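Local coordinates for photosystem II assembly protein Ycf48 (Thermosynechococcus elongatus, PDB 5OJ5) that binds the C-terminal prepropeptide of D1 and probably acts early in photosystem II assembly and in replacing photodamaged D1, at residues A[162-167]-A[175-180]; A[156-161]-A[183-188]; A[39-44]-A[304-309]. All blocks are in the same frame, centred on the assembly; numbering follows the deposited sequence.

Interaction 1 of 3, residues A[162-167]-A[175-180]; sequences GAIYRT and QALVQE
A classic beta bulge, in which L177 and V178 face I164, interrupts the antiparallel outer hairpin of a propeller blade formed by strands 164-167 and 175-178. I164 O takes both bulge amides, L177 N at 2.8 Å and V178 N at 3.1 Å, while I164 N returns a bond to V178 O at 2.9 Å. Beyond the bulge the pairing is regular: R166 and Q175 exchange two backbone hydrogen bonds, and Y165 and A176 form the non-hydrogen-bonded pair between.

The extra residue turns L177 toward strand 164-167, against I164 and R166, which with V178 and Q175 point to one face. I164 CD1 meets V178 CG2 at 3.8 Å, and its CG2 branch lies against L177 CD1, I164 and L177 crossing at about a right angle. L177 CD1 also sits over one face of the R166 guanidinium, offset toward the rim, 3.4 Å from NH1; the R166 chain bends at chi3 (-78°), swinging NE out of line. A water in the guanidinium plane joins R166 NH1 to Q175 OE1. On the other face, Y165 CE1 touches A176 CB at 3.6 Å, and a second water, 2.6 Å from Y165 OH, bridges to Q179 OE1. W209 of strand 205-209, in the next blade, covers I164, L177 and V178. Such a two-strand edge, closing a four-stranded antiparallel sheet, is the outer rim of a beta-propeller blade.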
loop_
_atom_site.group_PDB
_atom_site.type_symbol
_atom_site.label_atom_id
_atom_site.label_comp_id
_atom_site.label_asym_id
_atom_site.label_seq_id
_atom_site.Cartn_x
_atom_site.Cartn_y
_atom_site.Cartn_z
ATOM N N GLY A 162 10.755 -10.532 4.994
ATOM C CA GLY A 162 11.269 -9.508 5.865
ATOM C C GLY A 162 12.761 -9.304 5.834
ATOM O O GLY A 162 13.280 -8.572 6.684
ATOM N N ALA A 163 13.499 -9.876 4.865
ATOM C CA ALA A 163 14.908 -9.497 4.738
ATOM C C ALA A 163 14.972 -8.106 4.116
ATOM O O ALA A 163 14.173 -7.776 3.236
ATOM C CB ALA A 163 15.652 -10.532 3.876
ATOM N N ILE A 164 15.855 -7.263 4.646
ATOM C CA ILE A 164 15.909 -5.850 4.288
ATOM C C ILE A 164 17.294 -5.541 3.735
ATOM O O ILE A 164 18.305 -5.868 4.368
ATOM C CB ILE A 164 15.626 -4.944 5.501
ATOM C CG1 ILE A 164 14.296 -5.310 6.150
ATOM C CG2 ILE A 164 15.697 -3.470 5.082
ATOM C CD1 ILE A 164 13.937 -4.447 7.362
ATOM N N TYR A 165 17.336 -4.905 2.569
ATOM C CA TYR A 165 18.564 -4.552 1.867
ATOM C C TYR A 165 18.514 -3.095 1.426
ATOM O O TYR A 165 17.444 -2.548 1.159
ATOM C CB TYR A 165 18.735 -5.410 0.617
ATOM C CG TYR A 165 18.873 -6.854 0.957
ATOM C CD1 TYR A 165 20.120 -7.434 1.105
ATOM C CD2 TYR A 165 17.729 -7.643 1.163
ATOM C CE1 TYR A 165 20.239 -8.760 1.491
ATOM C CE2 TYR A 165 17.828 -8.951 1.522
ATOM C CZ TYR A 165 19.091 -9.493 1.701
ATOM O OH TYR A 165 19.166 -10.805 2.054
ATOM N N ARG A 166 19.686 -2.491 1.287
ATOM C CA ARG A 166 19.786 -1.145 0.757
ATOM C C ARG A 166 20.870 -1.086 -0.310
ATOM O O ARG A 166 21.905 -1.732 -0.199
ATOM C CB ARG A 166 20.102 -0.124 1.878
ATOM C CG ARG A 166 20.000 1.361 1.542
ATOM C CD ARG A 166 20.304 2.257 2.773
ATOM N NE ARG A 166 19.164 2.346 3.707
ATOM C CZ ARG A 166 19.242 2.121 5.012
ATOM N NH1 ARG A 166 20.406 1.758 5.545
ATOM N NH2 ARG A 166 18.161 2.236 5.782
ATOM N N THR A 167 20.630 -0.316 -1.356
ATOM C CA THR A 167 21.643 0.029 -2.344
ATOM C C THR A 167 21.879 1.527 -2.289
ATOM O O THR A 167 20.957 2.317 -2.034
ATOM C CB THR A 167 21.236 -0.392 -3.788
ATOM O OG1 THR A 167 22.335 -0.203 -4.682
ATOM C CG2 THR A 167 20.050 0.401 -4.314
ATOM N N GLN A 175 23.514 -3.943 0.423
ATOM C CA GLN A 175 23.954 -4.241 1.780
ATOM C C GLN A 175 22.775 -4.825 2.537
ATOM O O GLN A 175 21.682 -4.266 2.517
ATOM C CB GLN A 175 24.411 -2.949 2.458
ATOM C CG GLN A 175 24.512 -3.009 4.021
ATOM C CD GLN A 175 24.795 -1.633 4.622
ATOM O OE1 GLN A 175 24.838 -0.646 3.894
ATOM N NE2 GLN A 175 24.891 -1.553 5.952
ATOM N N ALA A 176 23.010 -5.927 3.209
ATOM C CA ALA A 176 22.006 -6.543 4.052
ATOM C C ALA A 176 21.890 -5.775 5.353
ATOM O O ALA A 176 22.879 -5.575 6.068
ATOM C CB ALA A 176 22.389 -7.995 4.302
ATOM N N LEU A 177 20.705 -5.300 5.651
ATOM C CA LEU A 177 20.401 -4.677 6.926
ATOM C C LEU A 177 19.764 -5.655 7.882
ATOM O O LEU A 177 20.080 -5.623 9.074
ATOM C CB LEU A 177 19.476 -3.476 6.749
ATOM C CG LEU A 177 19.974 -2.428 5.772
ATOM C CD1 LEU A 177 18.956 -1.315 5.714
ATOM C CD2 LEU A 177 21.329 -1.941 6.108
ATOM N N VAL A 178 18.899 -6.533 7.372
ATOM C CA VAL A 178 18.273 -7.577 8.177
ATOM C C VAL A 178 18.293 -8.842 7.343
ATOM O O VAL A 178 17.746 -8.867 6.236
ATOM C CB VAL A 178 16.815 -7.238 8.563
ATOM C CG1 VAL A 178 16.135 -8.425 9.260
ATOM C CG2 VAL A 178 16.762 -5.997 9.441
ATOM N N GLN A 179 18.899 -9.911 7.886
ATOM C CA GLN A 179 18.903 -11.216 7.237
ATOM C C GLN A 179 18.123 -12.252 8.011
ATOM O O GLN A 179 17.973 -13.383 7.526
ATOM C CB GLN A 179 20.344 -11.731 7.099
ATOM C CG GLN A 179 21.142 -10.864 6.182
ATOM C CD GLN A 179 22.498 -11.432 5.865
ATOM O OE1 GLN A 179 22.614 -12.349 5.072
ATOM N NE2 GLN A 179 23.534 -10.858 6.459
ATOM N N GLU A 180 17.578 -11.908 9.176
ATOM C CA GLU A 180 16.826 -12.880 9.986
ATOM C C GLU A 180 15.385 -12.835 9.508
ATOM O O GLU A 180 14.634 -11.898 9.823
ATOM C CB GLU A 180 16.938 -12.505 11.464
ATOM C CG GLU A 180 18.317 -12.551 12.000
ATOM C CD GLU A 180 18.824 -11.189 12.378
ATOM O OE1 GLU A 180 19.399 -11.082 13.493
ATOM O OE2 GLU A 180 18.671 -10.250 11.534
HETATM O O HOH W 1 21.273 -12.132 2.735
HETATM O O HOH W 2 22.952 1.141 4.333
#

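Interaction 2 of 3, residues A[156-161]-A[183-188]; sequences EMITNV and GVMRNL
I158 presents its CG2 methyl as a knob to two side chains of the facing chain, M185 and L188. L188 CD2 lies 4.0 Å from I158 CG2 on an oblique crossing, and M185 CE reaches the same methyl at 4.1 Å, with the M185 and I158 side chains crossing at about a right angle. CG2 faces the notch between the two tips, which lie next to each other on the same side of it. The M185 chain bends at chi3 (-60°), which carries CE inward over the backbone of 159-160, where it rests 3.2 Å from T159 O.

At the far end the fit is made by backbone and short branches. N160 O receives M185 N at 3.1 Å, the donor standing nearly along the C=O axis (176°), and V184 CA adds a CH...O approach to the same oxygen. In return V161 CA points its hydrogen at G183 O, 3.3 Å away. V161 CG1 then lies over the carbonyl of G183, 3.7 Å from its C, and meets V184 CG2 at 4.0 Å.

The contact spans two adjacent blades: 156-161 holds the end of strand 154-159 and the turn after it, whereas residues 183-188 run into the start of strand 187-190, the first strand of the following sheet. Y196 of strand 196-199 packs on both I158 and L188, L146 of strand 144-151 covers L188 as well, and R145 of that strand bonds through NH1 to M185 O.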
loop_
_atom_site.group_PDB
_atom_site.type_symbol
_atom_site.label_atom_id
_atom_site.label_comp_id
_atom_site.label_asym_id
_atom_site.label_seq_id
_atom_site.Cartn_x
_atom_site.Cartn_y
_atom_site.Cartn_z
ATOM N N GLU A 156 15.771 1.118 -0.909
ATOM C CA GLU A 156 15.664 0.015 0.038
ATOM C C GLU A 156 14.639 -0.979 -0.432
ATOM O O GLU A 156 13.632 -0.619 -1.012
ATOM C CB GLU A 156 15.352 0.491 1.381
ATOM C CG GLU A 156 14.287 1.346 1.605
ATOM C CD GLU A 156 14.429 2.014 2.978
ATOM O OE1 GLU A 156 13.412 2.114 3.664
ATOM O OE2 GLU A 156 15.546 2.411 3.421
ATOM N N MET A 157 14.927 -2.250 -0.177
ATOM C CA MET A 157 14.094 -3.361 -0.605
ATOM C C MET A 157 13.819 -4.289 0.572
ATOM O O MET A 157 14.712 -4.567 1.380
ATOM C CB MET A 157 14.857 -4.137 -1.722
ATOM C CG MET A 157 14.095 -5.385 -2.180
ATOM S SD MET A 157 14.733 -6.220 -3.603
ATOM C CE MET A 157 16.439 -6.541 -3.111
ATOM N N ILE A 158 12.593 -4.776 0.649
ATOM C CA ILE A 158 12.223 -5.769 1.654
ATOM C C ILE A 158 11.664 -6.970 0.920
ATOM O O ILE A 158 10.826 -6.821 0.011
ATOM C CB ILE A 158 11.201 -5.219 2.675
ATOM C CG1 ILE A 158 11.811 -3.972 3.313
ATOM C CG2 ILE A 158 10.909 -6.281 3.746
ATOM C CD1 ILE A 158 11.089 -3.483 4.558
ATOM N N THR A 159 12.087 -8.174 1.337
ATOM C CA THR A 159 11.532 -9.388 0.747
ATOM C C THR A 159 10.263 -9.813 1.438
ATOM O O THR A 159 9.893 -9.300 2.488
ATOM C CB THR A 159 12.538 -10.542 0.733
ATOM O OG1 THR A 159 12.650 -11.069 2.052
ATOM C CG2 THR A 159 13.911 -10.113 0.187
ATOM N N ASN A 160 9.602 -10.822 0.850
ATOM C CA ASN A 160 8.346 -11.312 1.399
ATOM C C ASN A 160 8.482 -11.918 2.789
ATOM O O ASN A 160 7.460 -12.030 3.483
ATOM C CB ASN A 160 7.659 -12.275 0.439
ATOM C CG ASN A 160 8.391 -13.499 0.235
ATOM O OD1 ASN A 160 9.586 -13.564 0.334
ATOM N ND2 ASN A 160 7.654 -14.547 -0.094
ATOM N N VAL A 161 9.698 -12.274 3.212
ATOM C CA VAL A 161 9.956 -12.804 4.525
ATOM C C VAL A 161 10.748 -11.823 5.376
ATOM O O VAL A 161 11.310 -12.190 6.418
ATOM C CB VAL A 161 10.606 -14.190 4.491
ATOM C CG1 VAL A 161 9.616 -15.195 3.873
ATOM C CG2 VAL A 161 11.933 -14.174 3.762
ATOM N N GLY A 183 9.140 -15.169 8.270
ATOM C CA GLY A 183 7.953 -15.780 7.674
ATOM C C GLY A 183 7.253 -14.806 6.758
ATOM O O GLY A 183 7.626 -13.624 6.642
ATOM N N VAL A 184 6.292 -15.318 6.005
ATOM C CA VAL A 184 5.662 -14.510 4.957
ATOM C C VAL A 184 4.739 -13.499 5.581
ATOM O O VAL A 184 3.740 -13.847 6.181
ATOM C CB VAL A 184 4.939 -15.413 3.942
ATOM C CG1 VAL A 184 4.325 -14.551 2.847
ATOM C CG2 VAL A 184 5.907 -16.438 3.287
ATOM N N MET A 185 5.030 -12.242 5.408
ATOM C CA MET A 185 4.252 -11.181 6.038
ATOM C C MET A 185 2.884 -11.070 5.393
ATOM O O MET A 185 2.748 -11.082 4.177
ATOM C CB MET A 185 5.020 -9.862 5.808
ATOM C CG MET A 185 6.426 -9.827 6.396
ATOM S SD MET A 185 7.384 -8.382 6.045
ATOM C CE MET A 185 7.441 -8.426 4.286
ATOM N N ARG A 186 1.854 -10.904 6.214
ATOM C CA ARG A 186 0.503 -10.666 5.742
ATOM C C ARG A 186 0.334 -9.249 5.178
ATOM O O ARG A 186 -0.467 -9.023 4.266
ATOM C CB ARG A 186 -0.471 -10.878 6.924
ATOM C CG ARG A 186 -1.919 -10.839 6.556
ATOM C CD ARG A 186 -2.750 -11.091 7.772
ATOM N NE ARG A 186 -4.119 -11.424 7.445
ATOM C CZ ARG A 186 -4.649 -12.648 7.368
ATOM N NH1 ARG A 186 -3.963 -13.781 7.578
ATOM N NH2 ARG A 186 -5.937 -12.744 7.052
ATOM N N ASN A 187 1.068 -8.285 5.710
ATOM C CA ASN A 187 0.995 -6.895 5.287
ATOM C C ASN A 187 2.253 -6.226 5.804
ATOM O O ASN A 187 2.857 -6.691 6.778
ATOM C CB ASN A 187 -0.286 -6.191 5.784
ATOM C CG ASN A 187 -1.394 -6.198 4.759
ATOM O OD1 ASN A 187 -1.166 -5.869 3.597
ATOM N ND2 ASN A 187 -2.612 -6.520 5.179
ATOM N N LEU A 188 2.626 -5.125 5.148
ATOM C CA LEU A 188 3.843 -4.386 5.430
ATOM C C LEU A 188 3.582 -2.926 5.124
ATOM O O LEU A 188 3.084 -2.613 4.044
ATOM C CB LEU A 188 4.965 -4.917 4.519
ATOM C CG LEU A 188 6.299 -4.197 4.567
ATOM C CD1 LEU A 188 6.968 -4.305 5.923
ATOM C CD2 LEU A 188 7.226 -4.726 3.473
#

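Interaction 3 of 3, residues A[39-44]-A[304-309]; sequences IPALDY and QDVDVK
The backbones of A41 and Q304 approach to 4.9 Å between CA atoms in a single isolated bridge, in which Q304 is held through both its N and its O by the residues flanking A41. Q304 N donates to P40 O at 2.9 Å, with the donor N in the carbonyl plane. L42 N donates to Q304 O, also at 2.9 Å and with a nearly straight N-H...O (170°), although here the donor stands above the carbonyl plane. A41 CA adds a CH...O approach to Q304 O.

Side chains close in around this bridge. I39 has CG1 set between the backbone N and the carbonyl carbon (chi1 66°), a crowded position that turns CG1 to Q304 CB, 4.0 Å away, and CD1 beyond it comes within 3.6 Å of Q304 N. The two side chains cross at about a right angle, with the aliphatic base of the glutamine doing the touching. Farther along, A41 CB meets V306 CG1 at 3.9 Å, methyl against methyl, and L42 CB packs beside Q304 O.

Beyond the bridge the second chain curls into the 3-10 segment that begins at 307, with K309 N bonded to V306 O. In the conformer given, the L42 side chain packs against W284 and C294, from neighbouring strands of the blade that ends in strand 303-304.

The polar bonds between the segments are all between peptide groups, and no side-chain hydrogen bond or salt bridge crosses between them. The chemistry is that of a short backbone pairing with small apolar contacts beside it; it joins the chain ahead of strand 47-51 to the edge of this blade, and such bonding depends on backbone rather than on side-chain polarity.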
loop_
_atom_site.group_PDB
_atom_site.type_symbol
_atom_site.label_atom_id
_atom_site.label_comp_id
_atom_site.label_asym_id
_atom_site.label_seq_id
_atom_site.Cartn_x
_atom_site.Cartn_y
_atom_site.Cartn_z
ATOM N N ILE A 39 -24.595 3.686 9.824
ATOM C CA ILE A 39 -23.902 4.896 10.248
ATOM C C ILE A 39 -24.293 6.003 9.293
ATOM O O ILE A 39 -24.867 5.726 8.218
ATOM C CB ILE A 39 -22.387 4.683 10.312
ATOM C CG1 ILE A 39 -21.777 4.426 8.926
ATOM C CG2 ILE A 39 -22.069 3.541 11.268
ATOM C CD1 ILE A 39 -20.289 4.409 8.978
ATOM N N PRO A 40 -24.058 7.269 9.651
ATOM C CA PRO A 40 -24.472 8.349 8.761
ATOM C C PRO A 40 -23.745 8.262 7.432
ATOM O O PRO A 40 -22.613 7.776 7.354
ATOM C CB PRO A 40 -24.098 9.624 9.533
ATOM C CG PRO A 40 -23.982 9.211 10.942
ATOM C CD PRO A 40 -23.462 7.796 10.907
ATOM N N ALA A 41 -24.428 8.733 6.390
ATOM C CA ALA A 41 -23.860 8.827 5.060
ATOM C C ALA A 41 -23.116 10.141 4.916
ATOM O O ALA A 41 -23.673 11.202 5.225
ATOM C CB ALA A 41 -24.970 8.774 4.016
ATOM N N LEU A 42 -21.912 10.068 4.361
ATOM C CA LEU A 42 -21.131 11.251 4.058
ATOM C C LEU A 42 -21.900 12.174 3.123
ATOM O O LEU A 42 -22.648 11.717 2.261
ATOM C CB LEU A 42 -19.844 10.785 3.366
ATOM C CG LEU A 42 -18.569 11.609 3.367
ATOM C CD1 LEU A 42 -18.120 11.908 4.783
ATOM C CD2 LEU A 42 -17.510 10.849 2.574
ATOM N N ASP A 43 -21.638 13.470 3.252
ATOM C CA ASP A 43 -22.326 14.498 2.474
ATOM C C ASP A 43 -21.771 14.702 1.073
ATOM O O ASP A 43 -22.467 15.291 0.235
ATOM C CB ASP A 43 -22.307 15.843 3.204
ATOM C CG ASP A 43 -23.320 15.921 4.315
ATOM O OD1 ASP A 43 -24.184 15.025 4.414
ATOM O OD2 ASP A 43 -23.261 16.916 5.069
ATOM N N TYR A 44 -20.554 14.245 0.798
ATOM C CA TYR A 44 -19.967 14.423 -0.526
ATOM C C TYR A 44 -19.118 13.201 -0.830
ATOM O O TYR A 44 -18.380 12.733 0.034
ATOM C CB TYR A 44 -19.062 15.667 -0.593
ATOM C CG TYR A 44 -18.217 15.786 -1.897
ATOM C CD1 TYR A 44 -18.800 16.025 -3.149
ATOM C CD2 TYR A 44 -16.838 15.600 -1.873
ATOM C CE1 TYR A 44 -18.025 16.122 -4.311
ATOM C CE2 TYR A 44 -16.060 15.691 -3.032
ATOM C CZ TYR A 44 -16.662 15.927 -4.234
ATOM O OH TYR A 44 -15.906 16.015 -5.392
ATOM N N GLN A 304 -20.216 6.711 6.179
ATOM C CA GLN A 304 -20.034 5.833 5.040
ATOM C C GLN A 304 -20.189 6.599 3.728
ATOM O O GLN A 304 -21.096 7.420 3.587
ATOM C CB GLN A 304 -21.027 4.668 5.050
ATOM C CG GLN A 304 -20.838 3.735 3.886
ATOM C CD GLN A 304 -21.482 2.399 4.084
ATOM O OE1 GLN A 304 -22.372 2.240 4.923
ATOM N NE2 GLN A 304 -21.044 1.424 3.308
ATOM N N ASP A 305 -19.311 6.320 2.758
ATOM C CA ASP A 305 -19.485 6.825 1.395
ATOM C C ASP A 305 -20.416 5.861 0.675
ATOM O O ASP A 305 -19.992 4.815 0.168
ATOM C CB ASP A 305 -18.137 6.926 0.710
ATOM C CG ASP A 305 -18.225 7.579 -0.640
ATOM O OD1 ASP A 305 -19.270 7.526 -1.300
ATOM O OD2 ASP A 305 -17.178 8.133 -1.072
ATOM N N VAL A 306 -21.700 6.208 0.653
ATOM C CA VAL A 306 -22.681 5.250 0.174
ATOM C C VAL A 306 -22.639 5.120 -1.341
ATOM O O VAL A 306 -23.082 4.092 -1.874
ATOM C CB VAL A 306 -24.115 5.553 0.677
ATOM C CG1 VAL A 306 -24.133 5.436 2.228
ATOM C CG2 VAL A 306 -24.613 6.918 0.199
ATOM N N ASP A 307 -22.156 6.142 -2.061
ATOM C CA ASP A 307 -22.190 6.067 -3.518
ATOM C C ASP A 307 -21.346 4.941 -4.023
ATOM O O ASP A 307 -21.693 4.321 -5.028
ATOM C CB ASP A 307 -21.701 7.350 -4.160
ATOM C CG ASP A 307 -22.586 8.497 -3.810
ATOM O OD1 ASP A 307 -23.516 8.846 -4.547
ATOM O OD2 ASP A 307 -22.398 8.990 -2.686
ATOM N N VAL A 308 -20.240 4.650 -3.339
ATOM C CA VAL A 308 -19.354 3.643 -3.899
ATOM C C VAL A 308 -19.789 2.241 -3.533
ATOM O O VAL A 308 -19.161 1.277 -4.009
ATOM C CB VAL A 308 -17.866 3.878 -3.556
ATOM C CG1 VAL A 308 -17.405 5.234 -4.026
ATOM C CG2 VAL A 308 -17.643 3.704 -2.090
ATOM N N LYS A 309 -20.842 2.091 -2.704
ATOM C CA LYS A 309 -21.365 0.759 -2.432
ATOM C C LYS A 309 -21.818 0.081 -3.711
ATOM O O LYS A 309 -21.900 -1.146 -3.756
ATOM C CB LYS A 309 -22.592 0.813 -1.501
ATOM C CG LYS A 309 -22.286 1.140 -0.072
ATOM C CD LYS A 309 -23.535 1.212 0.811
ATOM C CE LYS A 309 -24.186 -0.162 1.016
ATOM N NZ LYS A 309 -25.316 -0.087 2.005
#

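In the fold
Interactions 1 and 2 are neighbours, their centres 11 Å apart, and meet in the sheet of strands 144-151, 154-159, 164-167 and 175-178, where 154-159 and 164-167 are adjacent. Interaction 1 closes the outer hairpin of that blade and is nested along the chain within the loop closed by interaction 2, which passes on to the next blade through strand 187-190. Interaction 3 lies across the torus, about 43 Å from interaction 1 and 34 Å from interaction 2 between centres, and encloses both in sequence. It lies beside the sheet where strands 47-51 and 334-338 pair to close the seven-bladed ring. The contacts thus lie within a blade, between blades and near the ring closure.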